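LbaCas13a H328A (C2c2) (Lachnospiraceae bacterium NK4A179, PDB 5WLH) binds CRISPR guide RNA, including its precursor form, and as a Cas13a enzyme is an RNA-guided nuclease that cleaves RNA. Local coordinates at residues G568-W573 with I981-K986; E989-Y994 with P1035-N1040; S1011-C1016 with L1028-E1033; Q1024-Y1029 with V1060-I1065. All coordinates share one frame; numbering follows the deposited sequence.

In the fold
All four contacts lie on the same side of the chain's centre and run in sequence space from 568 to 1065. Interaction 1 is polar and partly buried, joining two loops far apart in sequence through one carboxylate. It touches interaction 2, where helix 988-995 meets the approach to helix 1039-1047 through a tyrosine hydroxyl and where an arginine faces the RNA. Interactions 3 and 4 are buried and mainly apolar, interaction 3 adding an amide over a ring face. They share Leu1028 and Tyr1029, and Phe1015 of helix 1008-1017 touches Ile1065. Backbone pairing of Tyr1029 with Lys1036 ties interaction 2 to both. Polar bonds dominate interaction 1 and share interaction 2 with packing.

Interaction 1 (G568-W573 with I981-K986); sequences GGHSLW and ISDYFK
Asp983 OD2 accepts two hydroxyls: Ser571 OG donates to it at 2.7 Å, on the syn lone pair, and Ser978 OG bonds to it from just upstream in the same loop. The site joins two loops about 400 residues apart in sequence, one of which follows the Schellman motif that closes helix 559-564, with Gly568 at the C-prime position. The other oxygen of the carboxylate takes a backbone donor: Ser571 N meets Asp983 OD1 at 2.9 Å, on the syn side but 30° out of the carboxylate plane. Amide and hydroxyl of one serine therefore hold both oxygens, which fixes the rotation of the group. Asp983 OD1 also sits 3.4 Å above the His570 ring, over its centre, with ring and carboxylate planes 69° apart. The imidazole comes to that spot because His570 CG lies between its own backbone N and carbonyl carbon (chi1 73°). An alanine in place of Asp983 would probably leave Ser571 N and both serine hydroxyls without this acceptor and strip one face of the His570 ring of the oxygen over its centre. Gly569 fits the site by having no side chain, since a CB there would run into Asp983 OD2; its CA already lies 3.4 Å from that oxygen. Further round, Tyr984 OH takes a bond from Ser978 N, so the same short run of loop steadies both side chains. A bridging water completes the join: it donates a hydrogen bond to Asp983 O at 2.6 Å, accepts from His570 N at 2.8 Å, and lies 2.9 Å from His570 ND1.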
# COMPACT_ATOMS: atom_id res chain seq x y z
N GLY A 568 5.51 -18.36 25.59
CA GLY A 568 4.35 -19.08 26.09
C GLY A 568 4.29 -19.24 27.59
O GLY A 568 3.36 -19.90 28.08
N GLY A 569 5.22 -18.67 28.33
CA GLY A 569 5.24 -18.75 29.78
C GLY A 569 6.36 -19.64 30.29
O GLY A 569 6.60 -20.74 29.76
N HIS A 570 7.04 -19.18 31.35
CA HIS A 570 8.20 -19.92 31.83
C HIS A 570 7.82 -21.31 32.34
O HIS A 570 8.69 -22.19 32.40
CB HIS A 570 8.93 -19.11 32.91
CG HIS A 570 8.22 -19.04 34.22
ND1 HIS A 570 7.48 -17.94 34.60
CD2 HIS A 570 8.19 -19.90 35.27
CE1 HIS A 570 7.00 -18.14 35.82
NE2 HIS A 570 7.41 -19.32 36.25
N SER A 571 6.55 -21.53 32.67
CA SER A 571 6.11 -22.85 33.11
C SER A 571 6.28 -23.91 32.04
O SER A 571 6.34 -25.10 32.36
CB SER A 571 4.65 -22.81 33.56
OG SER A 571 3.77 -22.80 32.45
N LEU A 572 6.38 -23.52 30.77
CA LEU A 572 6.60 -24.47 29.69
C LEU A 572 8.07 -24.80 29.49
O LEU A 572 8.38 -25.63 28.63
CB LEU A 572 6.02 -23.92 28.38
CG LEU A 572 4.55 -23.49 28.41
CD1 LEU A 572 4.22 -22.74 27.14
CD2 LEU A 572 3.65 -24.72 28.56
N TRP A 573 8.97 -24.19 30.25
CA TRP A 573 10.40 -24.32 30.03
C TRP A 573 11.13 -24.88 31.25
O TRP A 573 12.36 -24.78 31.33
CB TRP A 573 11.00 -22.96 29.63
CG TRP A 573 10.45 -22.47 28.33
CD1 TRP A 573 9.28 -21.79 28.14
CD2 TRP A 573 11.05 -22.62 27.04
NE1 TRP A 573 9.11 -21.51 26.81
CE2 TRP A 573 10.18 -22.01 26.11
CE3 TRP A 573 12.23 -23.21 26.58
CZ2 TRP A 573 10.45 -21.96 24.74
CZ3 TRP A 573 12.50 -23.17 25.22
CH2 TRP A 573 11.62 -22.55 24.32
N ILE A 981 -1.48 -18.03 35.66
CA ILE A 981 -1.35 -16.60 35.93
C ILE A 981 0.09 -16.25 36.27
O ILE A 981 0.60 -15.20 35.87
CB ILE A 981 -2.31 -16.17 37.06
CG1 ILE A 981 -3.77 -16.30 36.61
CG2 ILE A 981 -2.01 -14.74 37.50
CD1 ILE A 981 -4.77 -16.30 37.77
N SER A 982 0.77 -17.14 37.01
CA SER A 982 2.14 -16.89 37.47
C SER A 982 3.14 -16.83 36.33
O SER A 982 4.28 -16.42 36.55
CB SER A 982 2.57 -17.96 38.46
OG SER A 982 2.42 -19.26 37.91
N ASP A 983 2.76 -17.27 35.13
CA ASP A 983 3.62 -17.06 33.98
C ASP A 983 3.68 -15.60 33.58
O ASP A 983 4.65 -15.18 32.92
CB ASP A 983 3.16 -17.91 32.80
CG ASP A 983 3.70 -19.33 32.86
OD1 ASP A 983 4.65 -19.56 33.63
OD2 ASP A 983 3.20 -20.20 32.12
N TYR A 984 2.69 -14.80 33.97
CA TYR A 984 2.59 -13.41 33.55
C TYR A 984 2.63 -12.42 34.70
O TYR A 984 3.00 -11.26 34.48
CB TYR A 984 1.31 -13.20 32.73
CG TYR A 984 1.24 -14.13 31.55
CD1 TYR A 984 2.06 -13.95 30.44
CD2 TYR A 984 0.37 -15.21 31.54
CE1 TYR A 984 2.01 -14.81 29.36
CE2 TYR A 984 0.31 -16.08 30.47
CZ TYR A 984 1.13 -15.87 29.38
OH TYR A 984 1.07 -16.74 28.32
N PHE A 985 2.28 -12.84 35.91
CA PHE A 985 2.27 -11.94 37.05
C PHE A 985 2.79 -12.70 38.27
O PHE A 985 2.70 -13.93 38.35
CB PHE A 985 0.87 -11.37 37.31
CG PHE A 985 0.29 -10.60 36.14
CD1 PHE A 985 -0.43 -11.25 35.14
CD2 PHE A 985 0.46 -9.23 36.04
CE1 PHE A 985 -0.96 -10.54 34.07
CE2 PHE A 985 -0.07 -8.52 34.97
CZ PHE A 985 -0.78 -9.17 33.99
N LYS A 986 3.35 -11.94 39.22
CA LYS A 986 3.92 -12.55 40.42
C LYS A 986 2.86 -13.32 41.20
O LYS A 986 3.11 -14.45 41.64
CB LYS A 986 4.58 -11.48 41.30
CG LYS A 986 5.18 -12.00 42.60
CD LYS A 986 5.98 -13.29 42.41
CE LYS A 986 6.51 -13.79 43.76
NZ LYS A 986 7.70 -14.69 43.68
O HOH W 1 6.80 -16.52 32.22

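Interaction 2 (E989-Y994 with P1035-N1040). With nucleotides of chain B.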
# COMPACT_ATOMS: atom_id res chain seq x y z
N GLU A 989 -2.55 -10.91 43.15
CA GLU A 989 -2.75 -9.52 43.55
C GLU A 989 -2.25 -8.54 42.48
O GLU A 989 -2.96 -7.59 42.15
CB GLU A 989 -2.05 -9.24 44.89
CG GLU A 989 -1.99 -7.76 45.25
CD GLU A 989 -3.35 -7.16 45.57
OE1 GLU A 989 -3.45 -5.92 45.67
OE2 GLU A 989 -4.33 -7.93 45.72
N VAL A 990 -1.04 -8.75 41.96
CA VAL A 990 -0.56 -7.88 40.89
C VAL A 990 -1.39 -8.08 39.63
O VAL A 990 -1.65 -7.13 38.88
CB VAL A 990 0.94 -8.10 40.61
CG1 VAL A 990 1.78 -7.34 41.62
CG2 VAL A 990 1.27 -9.58 40.63
N TYR A 991 -1.84 -9.31 39.37
CA TYR A 991 -2.72 -9.55 38.24
C TYR A 991 -4.02 -8.77 38.39
O TYR A 991 -4.44 -8.07 37.46
CB TYR A 991 -3.01 -11.05 38.10
CG TYR A 991 -3.96 -11.39 36.97
CD1 TYR A 991 -3.90 -10.70 35.76
CD2 TYR A 991 -4.89 -12.40 37.10
CE1 TYR A 991 -4.75 -11.01 34.72
CE2 TYR A 991 -5.75 -12.71 36.06
CZ TYR A 991 -5.68 -12.01 34.88
OH TYR A 991 -6.54 -12.32 33.85
N ALA A 992 -4.66 -8.86 39.56
CA ALA A 992 -5.90 -8.14 39.78
C ALA A 992 -5.70 -6.63 39.65
O ALA A 992 -6.56 -5.92 39.14
CB ALA A 992 -6.47 -8.48 41.16
N GLU A 993 -4.55 -6.13 40.12
CA GLU A 993 -4.26 -4.71 39.96
C GLU A 993 -4.07 -4.34 38.49
O GLU A 993 -4.43 -3.24 38.07
CB GLU A 993 -3.01 -4.34 40.76
CG GLU A 993 -2.62 -2.87 40.66
CD GLU A 993 -1.56 -2.48 41.67
OE1 GLU A 993 -1.39 -1.27 41.91
OE2 GLU A 993 -0.90 -3.39 42.22
N TYR A 994 -3.49 -5.25 37.70
CA TYR A 994 -3.36 -5.00 36.27
C TYR A 994 -4.73 -4.95 35.59
O TYR A 994 -4.98 -4.07 34.76
CB TYR A 994 -2.47 -6.06 35.64
CG TYR A 994 -2.01 -5.69 34.25
CD1 TYR A 994 -0.93 -4.84 34.06
CD2 TYR A 994 -2.67 -6.17 33.13
CE1 TYR A 994 -0.51 -4.49 32.80
CE2 TYR A 994 -2.27 -5.82 31.86
CZ TYR A 994 -1.19 -4.98 31.70
OH TYR A 994 -0.78 -4.64 30.44
N PRO A 1035 -8.43 -14.89 40.19
CA PRO A 1035 -9.02 -14.16 39.05
C PRO A 1035 -8.87 -14.98 37.78
O PRO A 1035 -7.94 -15.78 37.63
CB PRO A 1035 -8.20 -12.87 39.00
CG PRO A 1035 -7.67 -12.70 40.39
CD PRO A 1035 -7.42 -14.08 40.90
N LYS A 1036 -9.83 -14.81 36.88
CA LYS A 1036 -9.81 -15.59 35.64
C LYS A 1036 -8.69 -15.09 34.74
O LYS A 1036 -8.54 -13.88 34.53
CB LYS A 1036 -11.16 -15.49 34.93
CG LYS A 1036 -11.33 -16.50 33.81
CD LYS A 1036 -12.54 -16.17 32.96
CE LYS A 1036 -12.47 -16.88 31.62
NZ LYS A 1036 -13.49 -16.33 30.67
N LEU A 1037 -7.89 -16.01 34.22
CA LEU A 1037 -6.88 -15.65 33.23
C LEU A 1037 -7.60 -15.18 31.97
O LEU A 1037 -8.30 -15.95 31.32
CB LEU A 1037 -5.97 -16.84 32.94
CG LEU A 1037 -4.58 -16.59 32.35
CD1 LEU A 1037 -4.66 -16.09 30.91
CD2 LEU A 1037 -3.81 -15.59 33.19
N ASN A 1038 -7.45 -13.89 31.66
CA ASN A 1038 -8.13 -13.30 30.51
C ASN A 1038 -7.14 -13.15 29.36
O ASN A 1038 -6.19 -12.37 29.44
CB ASN A 1038 -8.75 -11.95 30.88
CG ASN A 1038 -9.58 -11.37 29.76
OD1 ASN A 1038 -9.04 -10.91 28.75
ND2 ASN A 1038 -10.91 -11.42 29.91
N ARG A 1039 -7.41 -13.89 28.29
CA ARG A 1039 -6.57 -13.92 27.10
C ARG A 1039 -6.27 -12.52 26.56
O ARG A 1039 -5.12 -12.19 26.23
CB ARG A 1039 -7.27 -14.75 26.04
CG ARG A 1039 -6.45 -15.05 24.88
CD ARG A 1039 -6.90 -16.33 24.24
NE ARG A 1039 -6.02 -16.57 23.12
CZ ARG A 1039 -6.12 -15.90 21.99
NH1 ARG A 1039 -7.08 -15.00 21.84
NH2 ARG A 1039 -5.28 -16.15 21.00
N ASN A 1040 -7.29 -11.68 26.44
CA ASN A 1040 -7.09 -10.36 25.86
C ASN A 1040 -6.28 -9.45 26.78
O ASN A 1040 -5.50 -8.61 26.31
CB ASN A 1040 -8.45 -9.72 25.54
CG ASN A 1040 -9.20 -10.49 24.47
OD1 ASN A 1040 -8.60 -11.15 23.62
ND2 ASN A 1040 -10.52 -10.41 24.51
P A B 36 -7.56 -19.11 15.46
OP1 A B 36 -7.51 -20.26 16.38
OP2 A B 36 -7.94 -19.30 14.04
O5' A B 36 -8.53 -18.00 16.03
C5' A B 36 -9.92 -18.27 16.18
C4' A B 36 -10.41 -17.80 17.52
O4' A B 36 -9.72 -18.51 18.58
C3' A B 36 -10.21 -16.33 17.81
O3' A B 36 -11.23 -15.99 18.75
C2' A B 36 -8.85 -16.33 18.51
O2' A B 36 -8.56 -15.18 19.27
C1' A B 36 -8.98 -17.58 19.38
N9 A B 36 -7.75 -18.27 19.75
C8 A B 36 -6.62 -18.52 19.01
N7 A B 36 -5.74 -19.25 19.65
C5 A B 36 -6.34 -19.52 20.87
C6 A B 36 -5.92 -20.25 22.00
N6 A B 36 -4.74 -20.87 22.09
N1 A B 36 -6.77 -20.31 23.06
C2 A B 36 -7.95 -19.70 22.98
N3 A B 36 -8.45 -18.99 21.97
C4 A B 36 -7.58 -18.94 20.94
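Tyr991 donates its hydroxyl to the backbone of the facing segment: OH meets Lys1036 O at 2.6 Å, a short bond in which the donor is tilted 17° from the carbonyl plane. The carbonyl oxygen lies at the edge of the phenol ring, near its plane. Alongside, Pro1035 CB packs 3.8 Å from Tyr991 CE2, the two side chains running antiparallel, side by side, and Leu1037 CD2 adds a looser apolar touch at the hydroxyl end. Tyr991 reaches this far from helix 988-995 with its CG anti to the backbone N (chi1 179°). In the next shell Phe985 and Ile1042 pack on the tyrosine, Leu1012 lies against Pro1035, and Asn1038, the N-cap of helix 1039-1047, uses OD1 to cap Ile1041 N. The hydroxyl is therefore bound where an extended chain turns into a capped helix.

The first residue of that helix, Arg1039, turns the other way, toward the guide. Its chain is extended from CG to NE, and the guanidinium lies over A36 of chain B: base atom C4 is 3.4 Å above the guanidinium plane, offset toward the rim. NH1 makes a weak bond to the ribose O2' of the same nucleotide, at 3.0 Å and 122°, while NH2 is held by Gly975 O. The chemistry thus divides the work. An uncharged tyrosine-carbonyl bond ties helix 988-995 to the backbone ahead of helix 1039-1047, whereas a cationic group meets a base and the 2'-hydroxyl that distinguishes RNA from DNA, contacts consistent with guide binding.

Interaction 3 (S1011-C1016 with L1028-E1033)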
# COMPACT_ATOMS: atom_id res chain seq x y z
N SER A 1011 -11.14 -7.22 46.14
CA SER A 1011 -12.04 -6.26 45.53
C SER A 1011 -12.60 -6.79 44.21
O SER A 1011 -13.76 -6.52 43.88
CB SER A 1011 -11.32 -4.93 45.32
OG SER A 1011 -12.22 -3.85 45.38
N LEU A 1012 -11.80 -7.55 43.46
CA LEU A 1012 -12.28 -8.15 42.22
C LEU A 1012 -13.16 -9.36 42.51
O LEU A 1012 -14.16 -9.58 41.81
CB LEU A 1012 -11.10 -8.54 41.33
CG LEU A 1012 -11.40 -9.34 40.05
CD1 LEU A 1012 -12.39 -8.60 39.15
CD2 LEU A 1012 -10.11 -9.67 39.29
N ASN A 1013 -12.81 -10.15 43.52
CA ASN A 1013 -13.64 -11.30 43.89
C ASN A 1013 -15.00 -10.84 44.41
O ASN A 1013 -16.03 -11.44 44.10
CB ASN A 1013 -12.92 -12.16 44.92
CG ASN A 1013 -13.71 -13.39 45.31
OD1 ASN A 1013 -13.97 -14.27 44.49
ND2 ASN A 1013 -14.10 -13.46 46.58
N ARG A 1014 -15.01 -9.77 45.21
CA ARG A 1014 -16.28 -9.19 45.66
C ARG A 1014 -17.13 -8.74 44.48
O ARG A 1014 -18.35 -8.96 44.47
CB ARG A 1014 -16.00 -8.00 46.59
CG ARG A 1014 -16.55 -8.15 48.00
CD ARG A 1014 -16.21 -6.94 48.86
NE ARG A 1014 -14.77 -6.80 49.09
CZ ARG A 1014 -14.04 -5.78 48.66
NH1 ARG A 1014 -14.60 -4.80 47.96
NH2 ARG A 1014 -12.74 -5.74 48.92
N PHE A 1015 -16.50 -8.13 43.48
CA PHE A 1015 -17.22 -7.59 42.34
C PHE A 1015 -17.86 -8.70 41.51
O PHE A 1015 -18.99 -8.57 41.04
CB PHE A 1015 -16.27 -6.75 41.50
CG PHE A 1015 -16.92 -6.06 40.34
CD1 PHE A 1015 -17.61 -4.88 40.52
CD2 PHE A 1015 -16.80 -6.58 39.06
CE1 PHE A 1015 -18.19 -4.23 39.45
CE2 PHE A 1015 -17.38 -5.93 37.99
CZ PHE A 1015 -18.08 -4.76 38.18
N CYS A 1016 -17.14 -9.82 41.31
CA CYS A 1016 -17.69 -10.91 40.52
C CYS A 1016 -18.76 -11.68 41.27
O CYS A 1016 -19.64 -12.29 40.65
CB CYS A 1016 -16.58 -11.86 40.07
SG CYS A 1016 -15.27 -11.06 39.11
N LEU A 1028 -17.89 -13.41 35.14
CA LEU A 1028 -17.01 -12.93 34.07
C LEU A 1028 -15.52 -13.05 34.40
O LEU A 1028 -14.79 -13.75 33.70
CB LEU A 1028 -17.35 -11.48 33.72
CG LEU A 1028 -18.68 -11.29 32.98
CD1 LEU A 1028 -18.97 -9.82 32.73
CD2 LEU A 1028 -18.67 -12.08 31.68
N TYR A 1029 -15.06 -12.39 35.46
CA TYR A 1029 -13.64 -12.11 35.63
C TYR A 1029 -12.97 -12.98 36.69
O TYR A 1029 -11.79 -12.75 36.99
CB TYR A 1029 -13.45 -10.63 35.95
CG TYR A 1029 -14.13 -9.74 34.94
CD1 TYR A 1029 -13.65 -9.65 33.64
CD2 TYR A 1029 -15.27 -9.01 35.28
CE1 TYR A 1029 -14.28 -8.83 32.70
CE2 TYR A 1029 -15.90 -8.20 34.35
CZ TYR A 1029 -15.40 -8.12 33.06
OH TYR A 1029 -16.02 -7.31 32.13
N TYR A 1030 -13.67 -13.96 37.26
CA TYR A 1030 -13.11 -14.79 38.31
C TYR A 1030 -13.30 -16.26 37.97
O TYR A 1030 -14.34 -16.65 37.42
CB TYR A 1030 -13.73 -14.47 39.68
CG TYR A 1030 -12.70 -14.36 40.77
CD1 TYR A 1030 -12.03 -13.17 41.00
CD2 TYR A 1030 -12.39 -15.45 41.57
CE1 TYR A 1030 -11.08 -13.06 41.99
CE2 TYR A 1030 -11.44 -15.35 42.57
CZ TYR A 1030 -10.79 -14.16 42.78
OH TYR A 1030 -9.85 -14.06 43.77
N ASP A 1031 -12.30 -17.08 38.31
CA ASP A 1031 -12.29 -18.52 38.03
C ASP A 1031 -12.00 -19.23 39.36
O ASP A 1031 -10.87 -19.63 39.64
CB ASP A 1031 -11.24 -18.86 36.95
CG ASP A 1031 -11.26 -20.32 36.54
OD1 ASP A 1031 -12.06 -21.10 37.11
OD2 ASP A 1031 -10.48 -20.70 35.64
N GLY A 1032 -13.04 -19.37 40.18
CA GLY A 1032 -12.93 -20.06 41.45
C GLY A 1032 -12.08 -19.34 42.48
O GLY A 1032 -12.51 -18.34 43.06
N GLU A 1033 -10.87 -19.85 42.71
CA GLU A 1033 -10.01 -19.31 43.77
C GLU A 1033 -9.27 -18.06 43.34
O GLU A 1033 -9.00 -17.18 44.17
CB GLU A 1033 -9.01 -20.37 44.22
CG GLU A 1033 -8.52 -20.22 45.65
CD GLU A 1033 -9.57 -20.62 46.67
OE1 GLU A 1033 -10.63 -21.14 46.27
OE2 GLU A 1033 -9.32 -20.42 47.87
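Helix 1008-1017 passes beside the beta hairpin of strands 1030-1031 and 1034-1035, the backbones coming nearest at Cys1016 CA and Tyr1030 CA, 6.4 Å apart. Tyr1030, on the first strand of the hairpin, contributes the largest share of the contact. Asn1013 lies across one face of its ring: CB is 4.0 Å from the ring centroid and 29° off the normal, a CH-pi contact, while OD1 sits 3.3 Å above the plane, offset toward the rim. The amide and ring planes stand 54° apart. At the ring edge Leu1012 CG touches Tyr1030 CD1 at 4.0 Å. Leu1012 also sends CD1 to Tyr1029 CB at 3.9 Å, its side chain crossing that of Tyr1029 at about a right angle. Cys1016 fills the angle between the tyrosines, with SG 3.7 Å from Tyr1029 CB and at the edge of the Tyr1029 ring; it makes an oblique sulfur-aromatic contact with Tyr1030. The far end of Tyr1029 is held by Val1103 O. Tyr1030 is tied back to its own hairpin, since its OH donates to Glu1033 O at 3.3 Å from 43° above the carbonyl plane.

Interaction 4 (Q1024-Y1029 with V1060-I1065)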
# COMPACT_ATOMS: atom_id res chain seq x y z
N GLN A 1024 -28.73 -12.47 38.32
CA GLN A 1024 -27.50 -12.54 37.55
C GLN A 1024 -26.40 -11.82 38.31
O GLN A 1024 -26.52 -10.62 38.57
CB GLN A 1024 -27.66 -11.91 36.17
CG GLN A 1024 -26.54 -12.18 35.16
CD GLN A 1024 -25.97 -13.58 35.23
OE1 GLN A 1024 -26.48 -14.50 34.59
NE2 GLN A 1024 -24.88 -13.75 35.97
N LYS A 1025 -25.35 -12.55 38.65
CA LYS A 1025 -24.17 -11.96 39.25
C LYS A 1025 -23.14 -11.63 38.16
O LYS A 1025 -23.15 -12.22 37.08
CB LYS A 1025 -23.57 -12.90 40.29
CG LYS A 1025 -24.58 -13.35 41.33
CD LYS A 1025 -23.94 -13.58 42.68
CE LYS A 1025 -22.65 -14.38 42.56
NZ LYS A 1025 -22.09 -14.69 43.90
N VAL A 1026 -22.27 -10.67 38.48
CA VAL A 1026 -21.28 -10.18 37.52
C VAL A 1026 -20.52 -11.35 36.89
O VAL A 1026 -20.51 -11.53 35.67
CB VAL A 1026 -20.33 -9.18 38.19
CG1 VAL A 1026 -19.10 -8.93 37.32
CG2 VAL A 1026 -21.07 -7.88 38.50
N ALA A 1027 -19.88 -12.16 37.73
CA ALA A 1027 -19.10 -13.33 37.29
C ALA A 1027 -18.02 -12.83 36.33
O ALA A 1027 -17.29 -11.90 36.70
CB ALA A 1027 -20.04 -14.39 36.72
N LEU A 1028 -17.89 -13.41 35.14
CA LEU A 1028 -17.01 -12.93 34.07
C LEU A 1028 -15.52 -13.05 34.40
O LEU A 1028 -14.79 -13.75 33.70
CB LEU A 1028 -17.35 -11.48 33.72
CG LEU A 1028 -18.68 -11.29 32.98
CD1 LEU A 1028 -18.97 -9.82 32.73
CD2 LEU A 1028 -18.67 -12.08 31.68
N TYR A 1029 -15.06 -12.39 35.46
CA TYR A 1029 -13.64 -12.11 35.63
C TYR A 1029 -12.97 -12.98 36.69
O TYR A 1029 -11.79 -12.75 36.99
CB TYR A 1029 -13.45 -10.63 35.95
CG TYR A 1029 -14.13 -9.74 34.94
CD1 TYR A 1029 -13.65 -9.65 33.64
CD2 TYR A 1029 -15.27 -9.01 35.28
CE1 TYR A 1029 -14.28 -8.83 32.70
CE2 TYR A 1029 -15.90 -8.20 34.35
CZ TYR A 1029 -15.40 -8.12 33.06
OH TYR A 1029 -16.02 -7.31 32.13
N VAL A 1060 -14.19 -0.79 31.54
CA VAL A 1060 -15.46 -1.48 31.64
C VAL A 1060 -16.08 -1.17 33.00
O VAL A 1060 -15.38 -1.15 34.03
CB VAL A 1060 -15.28 -2.99 31.43
CG1 VAL A 1060 -16.63 -3.71 31.49
CG2 VAL A 1060 -14.57 -3.25 30.10
N SER A 1061 -17.38 -0.92 33.01
CA SER A 1061 -18.11 -0.50 34.19
C SER A 1061 -19.16 -1.53 34.57
O SER A 1061 -19.49 -2.43 33.79
CB SER A 1061 -18.79 0.85 33.95
OG SER A 1061 -19.80 0.69 32.97
N ARG A 1062 -19.69 -1.38 35.78
CA ARG A 1062 -20.84 -2.18 36.19
C ARG A 1062 -21.98 -2.04 35.19
O ARG A 1062 -22.57 -3.03 34.76
CB ARG A 1062 -21.28 -1.78 37.60
CG ARG A 1062 -22.50 -2.55 38.10
CD ARG A 1062 -22.79 -2.23 39.56
NE ARG A 1062 -21.90 -2.93 40.48
CZ ARG A 1062 -22.02 -4.21 40.82
NH1 ARG A 1062 -23.00 -4.95 40.31
NH2 ARG A 1062 -21.16 -4.76 41.67
N SER A 1063 -22.30 -0.80 34.80
CA SER A 1063 -23.43 -0.58 33.91
C SER A 1063 -23.22 -1.23 32.55
O SER A 1063 -24.19 -1.65 31.90
CB SER A 1063 -23.72 0.91 33.75
OG SER A 1063 -22.66 1.59 33.11
N ASP A 1064 -21.96 -1.33 32.11
CA ASP A 1064 -21.65 -2.13 30.92
C ASP A 1064 -22.05 -3.58 31.12
O ASP A 1064 -22.68 -4.20 30.26
CB ASP A 1064 -20.16 -2.04 30.59
CG ASP A 1064 -19.75 -0.68 30.06
OD1 ASP A 1064 -20.59 0.01 29.44
OD2 ASP A 1064 -18.57 -0.30 30.27
N ILE A 1065 -21.64 -4.16 32.26
CA ILE A 1065 -21.93 -5.55 32.55
C ILE A 1065 -23.42 -5.75 32.73
O ILE A 1065 -23.99 -6.77 32.31
CB ILE A 1065 -21.13 -6.00 33.78
CG1 ILE A 1065 -19.62 -5.88 33.51
CG2 ILE A 1065 -21.49 -7.41 34.17
CD1 ILE A 1065 -18.80 -5.77 34.75
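Apolar packing, buried in the fold, joins the turn that follows strand 1024-1025 to the first turn of helix 1062-1075. The evidence centres on Ile1065, whose branches meet three residues of the turn. Its CD1 reaches Tyr1029 CE2 at 3.8 Å, tip to tip and in the plane of the ring, and Val1026 CG1 at 4.1 Å, where the side chains cross at about a right angle. The other branch, CG2, lies anti to the backbone N and meets Leu1028 CD1 at 3.8 Å, the two side chains passing alongside with opposite headings. An alanine at Ile1065 would probably open a gap between Val1026, Leu1028 and the edge of the Tyr1029 ring, leaving that edge without its apolar cover from the helix. Val1060 CG1 adds a contact to Tyr1029 OH at 3.7 Å, ahead of the helix, while that hydroxyl bonds to Val1103 O. Arg1062 brings only NH1 to Val1026 CG2, at 3.9 Å; its charge is answered elsewhere, by a salt bridge from NE to Glu1002, and NH2 bonds to Ser1018 OG. The helix start is itself ordered: Asp1064 OD2 accepts from Ser1061 N, the N-cap, at 3.1 Å, the N3-to-N-cap half of a capping box, while OD1 pairs with Arg1358. Within the turn, Leu1028 CB lies over the centre of the Tyr1029 ring. Tyr1029 N bonds to Ala1027 O at 2.6 Å around Leu1028, whose phi of 68° and psi of -61° are those of a classic gamma turn.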